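Local coordinates for flavoprotein (Thermotoga maritima, PDB 5V8S) that probably works as an electron-transferring oxidoreductase, pairing a metallo-beta-lactamase-type module that holds a mu-oxo-diiron centre with a flavodoxin-like module that probably binds FMN, at residues V140-G144 and K155-T159; S289-K293 and E399-L405; I317-L323 and A349-V355; I324-Y330 and L356-G362; L342-I346 and L374-F380. The protein carries 1 engineered substitution. All coordinates share one frame; numbering follows the deposited sequence.

Interaction 1 of 5, residues V140-G144 and K155-T159; sequences VVKDG and KFVMT
V141 lays both of its methyls against the ring of F156, the two side chains crossing at about a right angle. CG2 comes within 3.7 Å of F156 CG at the root of the ring, while CG1 lies over its CD2-CE2 side, 4.2 Å from the F156 ring centroid and 29° off the normal, an off-centre CH-pi contact. M158 adds to this cluster from the strand: bends at chi2 and chi3 turn M158 CE back to V141, 4.1 Å from V141 CG2 and 3.8 Å from V141 O. D143 and M158 run antiparallel alongside each other, D143 CB 3.7 Å from M158 CG. With CG anti to the backbone N (chi1 -162°), the D143 carboxylate swings over to the strand, and OD1 takes the M158 amide, N to OD1 2.9 Å, from above the carboxylate plane. Its other oxygen, OD2, is bridged to K227, so one carboxylate ties together loop, strand and helix 218-228. Next along, G144 N gives a hydrogen bond of 2.7 Å to F156 O. K155 bends at chi4 to put NZ 2.9 Å from G144 O, and the same ammonium also pairs with E146. The loop is pinned alongside strand 152-158 as the chain passes from one sheet, at strand 138-140, to the other, at strand 146-149, a crossing within the two-sheet metallo-beta-lactamase fold.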
# COMPACT_ATOMS: atom_id res chain seq x y z
N VAL A 140 -30.39 -16.42 -21.35
CA VAL A 140 -29.30 -17.19 -20.76
C VAL A 140 -28.88 -18.29 -21.72
O VAL A 140 -29.73 -19.05 -22.21
CB VAL A 140 -29.73 -17.79 -19.42
CG1 VAL A 140 -28.71 -18.81 -18.91
CG2 VAL A 140 -29.92 -16.69 -18.41
N VAL A 141 -27.58 -18.40 -21.97
CA VAL A 141 -27.00 -19.50 -22.74
C VAL A 141 -26.26 -20.43 -21.79
O VAL A 141 -25.62 -19.98 -20.83
CB VAL A 141 -26.08 -19.02 -23.87
CG1 VAL A 141 -26.90 -18.39 -25.01
CG2 VAL A 141 -25.02 -18.04 -23.34
N LYS A 142 -26.35 -21.73 -22.08
CA LYS A 142 -25.67 -22.77 -21.31
C LYS A 142 -24.37 -23.18 -21.99
O LYS A 142 -24.10 -22.83 -23.14
CB LYS A 142 -26.58 -23.99 -21.16
CG LYS A 142 -27.84 -23.72 -20.35
CD LYS A 142 -28.41 -24.99 -19.74
CE LYS A 142 -28.76 -26.02 -20.81
NZ LYS A 142 -29.69 -27.06 -20.27
N ASP A 143 -23.57 -23.95 -21.26
CA ASP A 143 -22.27 -24.36 -21.75
C ASP A 143 -22.42 -25.17 -23.04
O ASP A 143 -23.09 -26.21 -23.06
CB ASP A 143 -21.57 -25.20 -20.68
CG ASP A 143 -20.07 -25.31 -20.90
OD1 ASP A 143 -19.50 -24.54 -21.70
OD2 ASP A 143 -19.44 -26.17 -20.25
N GLY A 144 -21.78 -24.70 -24.10
CA GLY A 144 -21.78 -25.38 -25.37
C GLY A 144 -22.96 -25.06 -26.25
O GLY A 144 -23.03 -25.57 -27.38
N LYS A 155 -21.35 -20.11 -30.82
CA LYS A 155 -21.23 -21.15 -29.81
C LYS A 155 -20.72 -20.51 -28.53
O LYS A 155 -19.74 -19.77 -28.56
CB LYS A 155 -20.27 -22.23 -30.27
CG LYS A 155 -20.13 -23.40 -29.31
CD LYS A 155 -19.25 -24.50 -29.88
CE LYS A 155 -19.37 -25.77 -29.05
NZ LYS A 155 -20.78 -26.31 -29.04
N PHE A 156 -21.39 -20.77 -27.41
CA PHE A 156 -21.06 -20.16 -26.14
C PHE A 156 -20.42 -21.20 -25.23
O PHE A 156 -20.97 -22.27 -25.01
CB PHE A 156 -22.31 -19.54 -25.51
CG PHE A 156 -22.93 -18.51 -26.39
CD1 PHE A 156 -22.43 -17.23 -26.43
CD2 PHE A 156 -23.93 -18.86 -27.28
CE1 PHE A 156 -22.95 -16.29 -27.28
CE2 PHE A 156 -24.46 -17.92 -28.13
CZ PHE A 156 -23.96 -16.63 -28.14
N VAL A 157 -19.24 -20.86 -24.71
CA VAL A 157 -18.47 -21.76 -23.88
C VAL A 157 -18.26 -21.09 -22.53
O VAL A 157 -17.63 -20.03 -22.45
CB VAL A 157 -17.12 -22.09 -24.53
CG1 VAL A 157 -16.31 -22.99 -23.63
CG2 VAL A 157 -17.34 -22.71 -25.93
N MET A 158 -18.78 -21.70 -21.47
CA MET A 158 -18.59 -21.13 -20.14
C MET A 158 -17.15 -21.34 -19.70
O MET A 158 -16.60 -22.43 -19.82
CB MET A 158 -19.53 -21.81 -19.14
CG MET A 158 -21.02 -21.70 -19.46
SD MET A 158 -21.63 -20.04 -19.77
CE MET A 158 -21.90 -20.09 -21.55
N THR A 159 -16.53 -20.28 -19.20
CA THR A 159 -15.17 -20.34 -18.67
C THR A 159 -15.19 -19.68 -17.30
O THR A 159 -14.62 -18.59 -17.11
CB THR A 159 -14.16 -19.70 -19.62
OG1 THR A 159 -14.48 -18.31 -19.81
CG2 THR A 159 -14.18 -20.41 -20.98

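Interaction 2 of 5, residues S289-K293 and E399-L405; sequences SLKEK and EEAISLL
A chi1 of -177° swings S289 OG away from its own amide, and a bend at chi2 (-72°) folds the E399 carboxylate back to it between the two helices. The S289 OG to E399 OE1 hydrogen bond, with the serine as donor, measures 2.5 Å, unusually short, and its exact length is doubtful. The other carboxylate oxygen faces K293, whose aliphatic chain runs out and then bends at chi4 to carry the ammonium over: K293 NZ lies 3.3 Å from E399 OE2 in a salt bridge. K293 NZ also donates to S403 OG at 3.0 Å. S403 OG in turn donates to E399 O, one turn earlier, from above the carbonyl plane, and S403 N reaches the same oxygen from the opposite face. These polar groups sit along one margin of the seam between helices 278-292 and 395-409, which in this flavodoxin-like alpha/beta domain lie side by side against one face of the parallel sheet. I402 packs below, its CG2 3.6 Å from K293 CD. L290 crosses I402 at about a right angle, CD2 to I402 CG2 3.8 Å, and the same L290 methyl reaches L405 CD2 at 4.2 Å. Deeper still, L290 and I402 both rest on I324 of the sheet. At the outer margin E292 OE1 comes 3.8 Å from E399 OE1, a like-charge approach that the neighbouring K293 probably softens.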
# COMPACT_ATOMS: atom_id res chain seq x y z
N SER A 289 26.04 -12.08 -4.54
CA SER A 289 26.28 -13.52 -4.55
C SER A 289 25.45 -14.21 -5.63
O SER A 289 25.94 -15.09 -6.33
CB SER A 289 25.95 -14.10 -3.18
OG SER A 289 26.23 -15.48 -3.12
N LEU A 290 24.18 -13.83 -5.76
CA LEU A 290 23.35 -14.37 -6.83
C LEU A 290 24.00 -14.14 -8.19
O LEU A 290 24.05 -15.05 -9.02
CB LEU A 290 21.97 -13.71 -6.82
CG LEU A 290 21.02 -14.16 -5.73
CD1 LEU A 290 19.88 -13.14 -5.63
CD2 LEU A 290 20.47 -15.55 -5.97
N LYS A 291 24.47 -12.92 -8.44
CA LYS A 291 25.11 -12.62 -9.72
C LYS A 291 26.37 -13.46 -9.92
O LYS A 291 26.62 -13.96 -11.02
CB LYS A 291 25.45 -11.14 -9.80
CG LYS A 291 24.26 -10.19 -9.93
CD LYS A 291 24.75 -8.76 -9.77
CE LYS A 291 23.77 -7.74 -10.29
NZ LYS A 291 24.17 -6.37 -9.86
N GLU A 292 27.18 -13.61 -8.87
CA GLU A 292 28.40 -14.39 -9.00
C GLU A 292 28.10 -15.84 -9.34
O GLU A 292 28.90 -16.50 -10.01
CB GLU A 292 29.19 -14.29 -7.69
CG GLU A 292 30.52 -15.02 -7.70
CD GLU A 292 31.28 -14.84 -6.39
OE1 GLU A 292 30.67 -14.37 -5.41
OE2 GLU A 292 32.49 -15.15 -6.36
N LYS A 293 26.94 -16.34 -8.92
CA LYS A 293 26.54 -17.70 -9.22
C LYS A 293 25.71 -17.83 -10.49
O LYS A 293 25.19 -18.92 -10.76
CB LYS A 293 25.81 -18.31 -8.02
CG LYS A 293 26.76 -18.58 -6.85
CD LYS A 293 26.01 -18.95 -5.59
CE LYS A 293 26.92 -18.95 -4.37
NZ LYS A 293 27.97 -19.99 -4.43
N GLU A 399 26.33 -16.44 1.79
CA GLU A 399 26.80 -17.32 0.73
C GLU A 399 26.21 -18.71 0.87
O GLU A 399 25.87 -19.35 -0.14
CB GLU A 399 28.33 -17.36 0.76
CG GLU A 399 28.97 -16.33 -0.18
CD GLU A 399 28.81 -16.70 -1.65
OE1 GLU A 399 28.62 -15.80 -2.49
OE2 GLU A 399 28.87 -17.91 -1.97
N GLU A 400 26.09 -19.21 2.11
CA GLU A 400 25.49 -20.53 2.32
C GLU A 400 24.06 -20.57 1.80
O GLU A 400 23.64 -21.56 1.18
CB GLU A 400 25.49 -20.90 3.81
CG GLU A 400 26.82 -21.39 4.33
CD GLU A 400 26.79 -21.66 5.83
OE1 GLU A 400 25.78 -21.33 6.49
OE2 GLU A 400 27.80 -22.21 6.33
N ALA A 401 23.30 -19.51 2.05
CA ALA A 401 21.90 -19.50 1.62
C ALA A 401 21.81 -19.48 0.11
O ALA A 401 21.01 -20.21 -0.48
CB ALA A 401 21.18 -18.29 2.21
N ILE A 402 22.60 -18.63 -0.54
CA ILE A 402 22.57 -18.58 -2.00
C ILE A 402 23.04 -19.91 -2.59
O ILE A 402 22.49 -20.39 -3.59
CB ILE A 402 23.38 -17.38 -2.53
CG1 ILE A 402 22.92 -16.07 -1.88
CG2 ILE A 402 23.26 -17.31 -4.04
CD1 ILE A 402 21.44 -15.82 -1.91
N SER A 403 24.06 -20.53 -1.99
CA SER A 403 24.50 -21.85 -2.46
C SER A 403 23.41 -22.90 -2.30
O SER A 403 23.25 -23.78 -3.16
CB SER A 403 25.75 -22.29 -1.70
OG SER A 403 26.86 -21.47 -2.02
N LEU A 404 22.66 -22.84 -1.21
CA LEU A 404 21.55 -23.76 -1.02
C LEU A 404 20.51 -23.60 -2.12
O LEU A 404 20.01 -24.59 -2.67
CB LEU A 404 20.92 -23.51 0.35
CG LEU A 404 19.84 -24.48 0.84
CD1 LEU A 404 20.44 -25.85 1.05
CD2 LEU A 404 19.20 -23.95 2.12
N LEU A 405 20.21 -22.35 -2.47
CA LEU A 405 19.27 -22.08 -3.56
C LEU A 405 19.79 -22.61 -4.89
O LEU A 405 19.04 -23.22 -5.67
CB LEU A 405 19.02 -20.57 -3.64
CG LEU A 405 18.04 -20.16 -4.72
CD1 LEU A 405 16.68 -20.79 -4.47
CD2 LEU A 405 17.92 -18.66 -4.80

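Interaction 3 of 5, residues I317-L323 and A349-V355; sequences IPDSEAL and ANYEKPV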
# COMPACT_ATOMS: atom_id res chain seq x y z
N ILE A 317 6.67 -12.50 -10.68
CA ILE A 317 6.67 -13.76 -9.93
C ILE A 317 6.57 -15.00 -10.83
O ILE A 317 7.35 -15.95 -10.66
CB ILE A 317 5.55 -13.78 -8.86
CG1 ILE A 317 5.60 -12.53 -7.97
CG2 ILE A 317 5.61 -15.08 -8.05
CD1 ILE A 317 6.82 -12.42 -7.17
N PRO A 318 5.62 -15.06 -11.78
CA PRO A 318 5.38 -16.35 -12.47
C PRO A 318 6.60 -16.98 -13.11
O PRO A 318 6.77 -18.21 -13.03
CB PRO A 318 4.30 -16.02 -13.51
CG PRO A 318 3.56 -14.86 -12.91
CD PRO A 318 4.66 -14.04 -12.23
N ASP A 319 7.45 -16.21 -13.78
CA ASP A 319 8.61 -16.79 -14.45
C ASP A 319 9.89 -16.66 -13.65
O ASP A 319 10.96 -16.89 -14.18
CB ASP A 319 8.77 -16.27 -15.88
CG ASP A 319 9.09 -14.81 -15.97
OD1 ASP A 319 8.95 -14.09 -14.96
OD2 ASP A 319 9.49 -14.37 -17.07
N SER A 320 9.80 -16.33 -12.37
CA SER A 320 10.97 -16.43 -11.51
C SER A 320 11.25 -17.89 -11.13
O SER A 320 10.32 -18.65 -10.85
CB SER A 320 10.75 -15.64 -10.22
OG SER A 320 10.71 -14.26 -10.47
N GLU A 321 12.53 -18.27 -11.09
CA GLU A 321 12.86 -19.58 -10.55
C GLU A 321 12.66 -19.63 -9.05
O GLU A 321 12.33 -20.69 -8.49
CB GLU A 321 14.33 -19.93 -10.82
CG GLU A 321 14.71 -20.16 -12.24
CD GLU A 321 16.00 -20.96 -12.32
OE1 GLU A 321 15.94 -22.17 -12.01
OE2 GLU A 321 17.06 -20.39 -12.64
N ALA A 322 12.86 -18.50 -8.37
CA ALA A 322 12.83 -18.44 -6.92
C ALA A 322 12.58 -17.01 -6.50
O ALA A 322 12.79 -16.07 -7.28
CB ALA A 322 14.16 -18.92 -6.31
N LEU A 323 12.15 -16.85 -5.25
CA LEU A 323 12.00 -15.55 -4.63
C LEU A 323 12.92 -15.46 -3.41
O LEU A 323 13.17 -16.45 -2.72
CB LEU A 323 10.56 -15.30 -4.14
CG LEU A 323 9.44 -15.48 -5.16
CD1 LEU A 323 8.10 -15.14 -4.53
CD2 LEU A 323 9.70 -14.62 -6.39
N ALA A 349 -0.39 -14.97 -6.79
CA ALA A 349 0.78 -15.57 -7.40
C ALA A 349 1.31 -16.69 -6.52
O ALA A 349 2.50 -16.76 -6.19
CB ALA A 349 1.83 -14.49 -7.67
N ASN A 350 0.42 -17.61 -6.17
CA ASN A 350 0.71 -18.68 -5.22
C ASN A 350 1.24 -19.88 -6.00
O ASN A 350 0.48 -20.73 -6.47
CB ASN A 350 -0.56 -19.03 -4.46
CG ASN A 350 -0.29 -19.88 -3.25
OD1 ASN A 350 0.85 -19.99 -2.82
ND2 ASN A 350 -1.33 -20.49 -2.70
N TYR A 351 2.57 -19.97 -6.11
CA TYR A 351 3.24 -20.98 -6.91
C TYR A 351 4.15 -21.83 -6.04
O TYR A 351 4.66 -21.36 -5.01
CB TYR A 351 4.13 -20.32 -7.98
CG TYR A 351 3.39 -19.56 -9.05
CD1 TYR A 351 2.83 -20.22 -10.14
CD2 TYR A 351 3.26 -18.18 -8.98
CE1 TYR A 351 2.17 -19.53 -11.11
CE2 TYR A 351 2.58 -17.48 -9.96
CZ TYR A 351 2.05 -18.17 -11.04
OH TYR A 351 1.38 -17.46 -12.00
N GLU A 352 4.41 -23.07 -6.48
CA GLU A 352 5.32 -23.96 -5.77
C GLU A 352 6.74 -23.68 -6.26
O GLU A 352 7.30 -24.39 -7.10
CB GLU A 352 4.94 -25.43 -5.93
CG GLU A 352 5.74 -26.35 -5.01
CD GLU A 352 5.61 -27.82 -5.34
OE1 GLU A 352 4.59 -28.22 -5.93
OE2 GLU A 352 6.55 -28.58 -4.99
N LYS A 353 7.33 -22.62 -5.73
CA LYS A 353 8.68 -22.19 -6.05
C LYS A 353 9.50 -22.09 -4.77
O LYS A 353 8.96 -21.80 -3.70
CB LYS A 353 8.69 -20.81 -6.73
CG LYS A 353 8.02 -20.81 -8.10
CD LYS A 353 7.81 -19.44 -8.69
CE LYS A 353 7.08 -19.48 -10.03
NZ LYS A 353 7.96 -20.00 -11.09
N PRO A 354 10.80 -22.32 -4.85
CA PRO A 354 11.65 -22.17 -3.67
C PRO A 354 11.85 -20.71 -3.29
O PRO A 354 11.87 -19.81 -4.14
CB PRO A 354 12.97 -22.81 -4.09
CG PRO A 354 12.95 -22.80 -5.57
CD PRO A 354 11.55 -22.84 -6.02
N VAL A 355 12.05 -20.50 -1.99
CA VAL A 355 12.20 -19.16 -1.42
C VAL A 355 13.32 -19.19 -0.39
O VAL A 355 13.49 -20.18 0.33
CB VAL A 355 10.88 -18.71 -0.75
CG1 VAL A 355 11.03 -17.40 0.02
CG2 VAL A 355 9.77 -18.62 -1.80
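K353 fills the hollow of the type I turn I317-S320 like a peg. Its chain runs in nearly straight and bends only at chi4 (-72°), so that K353 NZ drops between two carbonyls: P318 O at 2.9 Å, met from above its plane, and S320 O at 2.7 Å, met much closer to it. G261 O is a further acceptor, so backbone oxygens grip this buried ammonium. Beside the peg, the bump of P318 leans obliquely on the phenol end of Y351, CG to Y351 OH 3.5 Å, while that hydroxyl bonds to V258 O. I317 pushes CG2 into the corner between A349 CB, 3.8 Å away, and Y351 CD2. Further on, P354 CD sits against E321 O at 3.4 Å, and the chains then come into sheet register: L323 N bonds to P354 O at 3.2 Å. Here strands 322-327 and 354-360 start to pair, at the N-terminal ends of two interior strands of the flavodoxin-like parallel sheet, closing a beta-alpha-beta unit.

Interaction 4 of 5, residues I324-Y330 and L356-G362; sequences IFGVSTY and LVFGVHG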
# COMPACT_ATOMS: atom_id res chain seq x y z
N ILE A 324 13.42 -14.26 -3.16
CA ILE A 324 14.21 -13.99 -1.97
C ILE A 324 13.59 -12.80 -1.26
O ILE A 324 13.39 -11.75 -1.89
CB ILE A 324 15.69 -13.70 -2.28
CG1 ILE A 324 16.35 -14.93 -2.90
CG2 ILE A 324 16.43 -13.31 -0.99
CD1 ILE A 324 17.80 -14.83 -3.06
N PHE A 325 13.30 -12.96 0.02
CA PHE A 325 12.68 -11.91 0.83
C PHE A 325 13.66 -11.42 1.88
O PHE A 325 14.37 -12.22 2.50
CB PHE A 325 11.42 -12.43 1.52
CG PHE A 325 10.31 -12.72 0.58
CD1 PHE A 325 9.54 -11.69 0.07
CD2 PHE A 325 10.05 -14.01 0.18
CE1 PHE A 325 8.53 -11.95 -0.83
CE2 PHE A 325 9.04 -14.29 -0.71
CZ PHE A 325 8.27 -13.26 -1.22
N GLY A 326 13.71 -10.10 2.07
CA GLY A 326 14.42 -9.50 3.19
C GLY A 326 13.42 -8.74 4.04
O GLY A 326 12.73 -7.85 3.52
N VAL A 327 13.32 -9.07 5.32
CA VAL A 327 12.21 -8.67 6.17
C VAL A 327 12.74 -7.91 7.39
O VAL A 327 13.48 -8.47 8.21
CB VAL A 327 11.40 -9.90 6.62
CG1 VAL A 327 10.27 -9.49 7.50
CG2 VAL A 327 10.92 -10.70 5.40
N SER A 328 12.36 -6.64 7.49
CA SER A 328 12.54 -5.89 8.73
C SER A 328 11.53 -6.33 9.78
O SER A 328 10.36 -6.56 9.48
CB SER A 328 12.31 -4.39 8.50
OG SER A 328 13.24 -3.80 7.60
N THR A 329 11.97 -6.33 11.04
CA THR A 329 11.11 -6.73 12.13
C THR A 329 11.26 -5.69 13.23
O THR A 329 10.49 -4.72 13.25
CB THR A 329 11.45 -8.14 12.61
OG1 THR A 329 12.80 -8.16 13.08
CG2 THR A 329 11.27 -9.17 11.49
N TYR A 330 12.26 -5.82 14.11
CA TYR A 330 12.42 -4.92 15.25
C TYR A 330 11.23 -5.07 16.20
O TYR A 330 11.09 -6.11 16.86
CB TYR A 330 12.67 -3.48 14.78
CG TYR A 330 13.84 -3.40 13.79
CD1 TYR A 330 15.15 -3.41 14.24
CD2 TYR A 330 13.62 -3.33 12.41
CE1 TYR A 330 16.21 -3.35 13.36
CE2 TYR A 330 14.69 -3.28 11.50
CZ TYR A 330 15.98 -3.28 11.99
OH TYR A 330 17.05 -3.24 11.11
N LEU A 356 14.08 -18.10 -0.32
CA LEU A 356 14.96 -17.82 0.81
C LEU A 356 14.38 -16.65 1.58
O LEU A 356 13.92 -15.68 0.98
CB LEU A 356 16.36 -17.39 0.35
CG LEU A 356 17.20 -18.40 -0.42
CD1 LEU A 356 18.52 -17.77 -0.85
CD2 LEU A 356 17.43 -19.66 0.41
N VAL A 357 14.44 -16.73 2.91
CA VAL A 357 14.02 -15.65 3.78
C VAL A 357 15.22 -15.17 4.58
O VAL A 357 15.94 -15.99 5.18
CB VAL A 357 12.87 -16.07 4.73
CG1 VAL A 357 12.51 -14.90 5.68
CG2 VAL A 357 11.66 -16.52 3.93
N PHE A 358 15.48 -13.87 4.52
CA PHE A 358 16.42 -13.19 5.39
C PHE A 358 15.59 -12.27 6.27
O PHE A 358 14.75 -11.51 5.78
CB PHE A 358 17.41 -12.34 4.57
CG PHE A 358 18.35 -13.13 3.70
CD1 PHE A 358 17.92 -13.67 2.50
CD2 PHE A 358 19.68 -13.29 4.04
CE1 PHE A 358 18.80 -14.39 1.69
CE2 PHE A 358 20.55 -14.01 3.24
CZ PHE A 358 20.12 -14.56 2.07
N GLY A 359 15.82 -12.30 7.57
CA GLY A 359 15.00 -11.49 8.46
C GLY A 359 15.76 -11.04 9.68
O GLY A 359 16.62 -11.77 10.19
N VAL A 360 15.44 -9.83 10.13
CA VAL A 360 16.00 -9.31 11.37
C VAL A 360 15.41 -10.07 12.55
O VAL A 360 14.23 -10.45 12.54
CB VAL A 360 15.65 -7.82 11.46
CG1 VAL A 360 15.98 -7.29 12.82
CG2 VAL A 360 16.40 -7.06 10.37
N HIS A 361 16.23 -10.27 13.58
CA HIS A 361 15.77 -10.86 14.83
C HIS A 361 15.29 -9.73 15.72
O HIS A 361 16.10 -9.01 16.33
CB HIS A 361 16.89 -11.64 15.49
CG HIS A 361 16.49 -12.30 16.77
ND1 HIS A 361 15.26 -12.88 16.96
CD2 HIS A 361 17.17 -12.47 17.93
CE1 HIS A 361 15.18 -13.37 18.18
NE2 HIS A 361 16.33 -13.14 18.79
N GLY A 362 13.97 -9.56 15.81
CA GLY A 362 13.37 -8.50 16.58
C GLY A 362 12.89 -8.97 17.95
O GLY A 362 13.20 -10.06 18.42
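V360 reaches across to T329 and Y330. Its CB lies 3.3 Å from T329 OG1; from there CG1, anti to the backbone N (chi1 170°), also stays 3.3 Å from T329 OG1 and rises over one face of the Y330 ring, 4.1 Å from the Y330 ring centroid and offset toward the rim, a CH-pi contact. The other branch, CG2, lies between V327 O and the phenol end, 3.9 Å from both V327 O and Y330 OH. The same T329 OG1 donates to V360 O at 2.8 Å, coming from well above the carbonyl plane. Upstream, strands 322-327 and 354-360 run in parallel register as adjacent interior strands of the flavodoxin-like sheet, stitched by four backbone N-H···O hydrogen bonds such as F358 N to F325 O, 2.8 Å. On the face of I324, L356 and F358, I324 and L356 lie side by side with CD1 to CD1 at 3.7 Å, while I324 CG2 touches F358 CE1 obliquely. Y330 also packs on F132 of the second subunit.

Interaction 5 of 5, residues L342-I346 and L374-F380; sequences LLEII and LLKETKF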
# COMPACT_ATOMS: atom_id res chain seq x y z
N LEU A 342 3.23 -9.59 0.67
CA LEU A 342 3.12 -11.04 0.90
C LEU A 342 1.68 -11.52 0.75
O LEU A 342 1.43 -12.56 0.14
CB LEU A 342 3.65 -11.39 2.29
CG LEU A 342 5.16 -11.25 2.46
CD1 LEU A 342 5.55 -11.46 3.90
CD2 LEU A 342 5.92 -12.19 1.56
N LEU A 343 0.73 -10.77 1.30
CA LEU A 343 -0.67 -11.19 1.17
C LEU A 343 -1.12 -11.18 -0.28
O LEU A 343 -1.87 -12.06 -0.70
CB LEU A 343 -1.59 -10.32 2.02
CG LEU A 343 -1.47 -10.49 3.53
CD1 LEU A 343 -2.35 -9.47 4.27
CD2 LEU A 343 -1.85 -11.88 3.95
N GLU A 344 -0.68 -10.19 -1.07
CA GLU A 344 -1.05 -10.18 -2.48
C GLU A 344 -0.34 -11.27 -3.28
O GLU A 344 -0.93 -11.80 -4.22
CB GLU A 344 -0.85 -8.81 -3.11
CG GLU A 344 -1.74 -7.73 -2.50
CD GLU A 344 -3.18 -8.11 -2.47
OE1 GLU A 344 -3.68 -8.66 -3.48
OE2 GLU A 344 -3.82 -7.87 -1.44
N ILE A 345 0.92 -11.58 -2.95
CA ILE A 345 1.59 -12.71 -3.61
C ILE A 345 0.84 -14.00 -3.33
O ILE A 345 0.60 -14.81 -4.23
CB ILE A 345 3.07 -12.79 -3.17
CG1 ILE A 345 3.85 -11.64 -3.79
CG2 ILE A 345 3.69 -14.17 -3.55
CD1 ILE A 345 5.24 -11.46 -3.19
N ILE A 346 0.42 -14.19 -2.07
CA ILE A 346 -0.32 -15.41 -1.71
C ILE A 346 -1.66 -15.45 -2.43
O ILE A 346 -2.09 -16.51 -2.90
CB ILE A 346 -0.50 -15.48 -0.19
CG1 ILE A 346 0.85 -15.65 0.48
CG2 ILE A 346 -1.45 -16.61 0.19
CD1 ILE A 346 0.76 -15.60 2.02
N LEU A 374 3.97 -17.44 7.62
CA LEU A 374 2.94 -17.07 6.66
C LEU A 374 3.19 -17.71 5.30
O LEU A 374 2.28 -18.28 4.68
CB LEU A 374 2.89 -15.55 6.54
CG LEU A 374 1.94 -15.02 5.48
CD1 LEU A 374 0.52 -15.58 5.70
CD2 LEU A 374 1.96 -13.51 5.52
N LEU A 375 4.43 -17.59 4.80
CA LEU A 375 4.77 -18.21 3.52
C LEU A 375 4.67 -19.72 3.60
O LEU A 375 4.36 -20.38 2.59
CB LEU A 375 6.19 -17.78 3.11
CG LEU A 375 6.30 -16.40 2.48
CD1 LEU A 375 7.71 -15.87 2.60
CD2 LEU A 375 5.87 -16.45 1.01
N LYS A 376 4.88 -20.29 4.79
CA LYS A 376 4.81 -21.73 4.96
C LYS A 376 3.42 -22.27 4.68
O LYS A 376 3.29 -23.41 4.24
CB LYS A 376 5.25 -22.11 6.38
CG LYS A 376 5.80 -23.52 6.53
CD LYS A 376 7.29 -23.60 6.24
CE LYS A 376 7.84 -24.99 6.56
NZ LYS A 376 9.27 -25.09 6.17
N GLU A 377 2.36 -21.48 4.89
CA GLU A 377 1.01 -21.97 4.57
C GLU A 377 0.85 -22.27 3.09
O GLU A 377 -0.07 -23.02 2.71
CB GLU A 377 -0.06 -20.93 4.89
CG GLU A 377 0.11 -20.23 6.22
CD GLU A 377 -1.09 -19.35 6.54
OE1 GLU A 377 -2.24 -19.81 6.35
OE2 GLU A 377 -0.87 -18.20 6.99
N THR A 378 1.68 -21.69 2.25
CA THR A 378 1.41 -21.61 0.83
C THR A 378 2.16 -22.69 0.08
O THR A 378 2.80 -23.57 0.65
CB THR A 378 1.79 -20.22 0.33
OG1 THR A 378 3.22 -20.07 0.29
CG2 THR A 378 1.21 -19.17 1.24
N LYS A 379 2.07 -22.61 -1.25
CA LYS A 379 2.77 -23.55 -2.08
C LYS A 379 4.25 -23.24 -2.13
O LYS A 379 5.03 -24.12 -2.51
CB LYS A 379 2.19 -23.55 -3.49
CG LYS A 379 0.73 -24.00 -3.56
CD LYS A 379 0.31 -24.27 -5.01
CE LYS A 379 -1.05 -23.66 -5.33
NZ LYS A 379 -1.47 -23.89 -6.76
N PHE A 380 4.66 -22.03 -1.73
CA PHE A 380 6.08 -21.72 -1.76
C PHE A 380 6.80 -22.60 -0.76
O PHE A 380 6.26 -22.96 0.29
CB PHE A 380 6.34 -20.24 -1.46
CG PHE A 380 5.94 -19.32 -2.57
CD1 PHE A 380 6.78 -19.11 -3.66
CD2 PHE A 380 4.71 -18.68 -2.54
CE1 PHE A 380 6.39 -18.27 -4.70
CE2 PHE A 380 4.32 -17.84 -3.57
CZ PHE A 380 5.15 -17.63 -4.65
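Apolar contacts carry this interface. I346 crosses L374 obliquely and meets it with CD1, 3.7 Å from L374 CD1; T378 comes in at about a right angle, its CG2 3.6 Å from I346 CG1. One turn back, L342 touches both leucines of the facing helix, CB to L374 CD2 and CD2 to L375 CD1, each 4.2 Å. I345 sets CG2 obliquely against the F380 ring, 3.7 Å from F380 CE2, the two side chains crossing at about a right angle.

The side-chain hydrogen bonds of T378 are local to 374-380. T378 OG1, held between the backbone N and the carbonyl carbon (chi1 72°), gives a 2.6 Å bond to a lone pair of L375 O and accepts from F380 N, an ST turn. With its hydroxyl engaged there, T378 offers its methyl to I346. Helix 336-348 is therefore joined to helix 371-376 and the turn after it by dispersion and the burial of hydrocarbon, while the polar groups fix the turn that carries F380 toward the sheet.

How the interactions relate
From the N terminus, interaction 1 comes first and closes a short loop in the diiron module; it finishes before the others open and lies about 34 Å, centre to centre, from interactions 3 and 5. The rest belong to the flavodoxin-like domain. Interaction 2 joins helix 278-292 to the C-terminal helix 395-409, enclosing interactions 3, 4 and 5. Those three cross one another, since their segments alternate along the chain. Interactions 3 and 4 are successive lengths of one strand pair. Interaction 5 backs that pair through F325, which packs on L342, I345 and L375, while A401 of interaction 2 meets F358 on the other face and L405 meets A322.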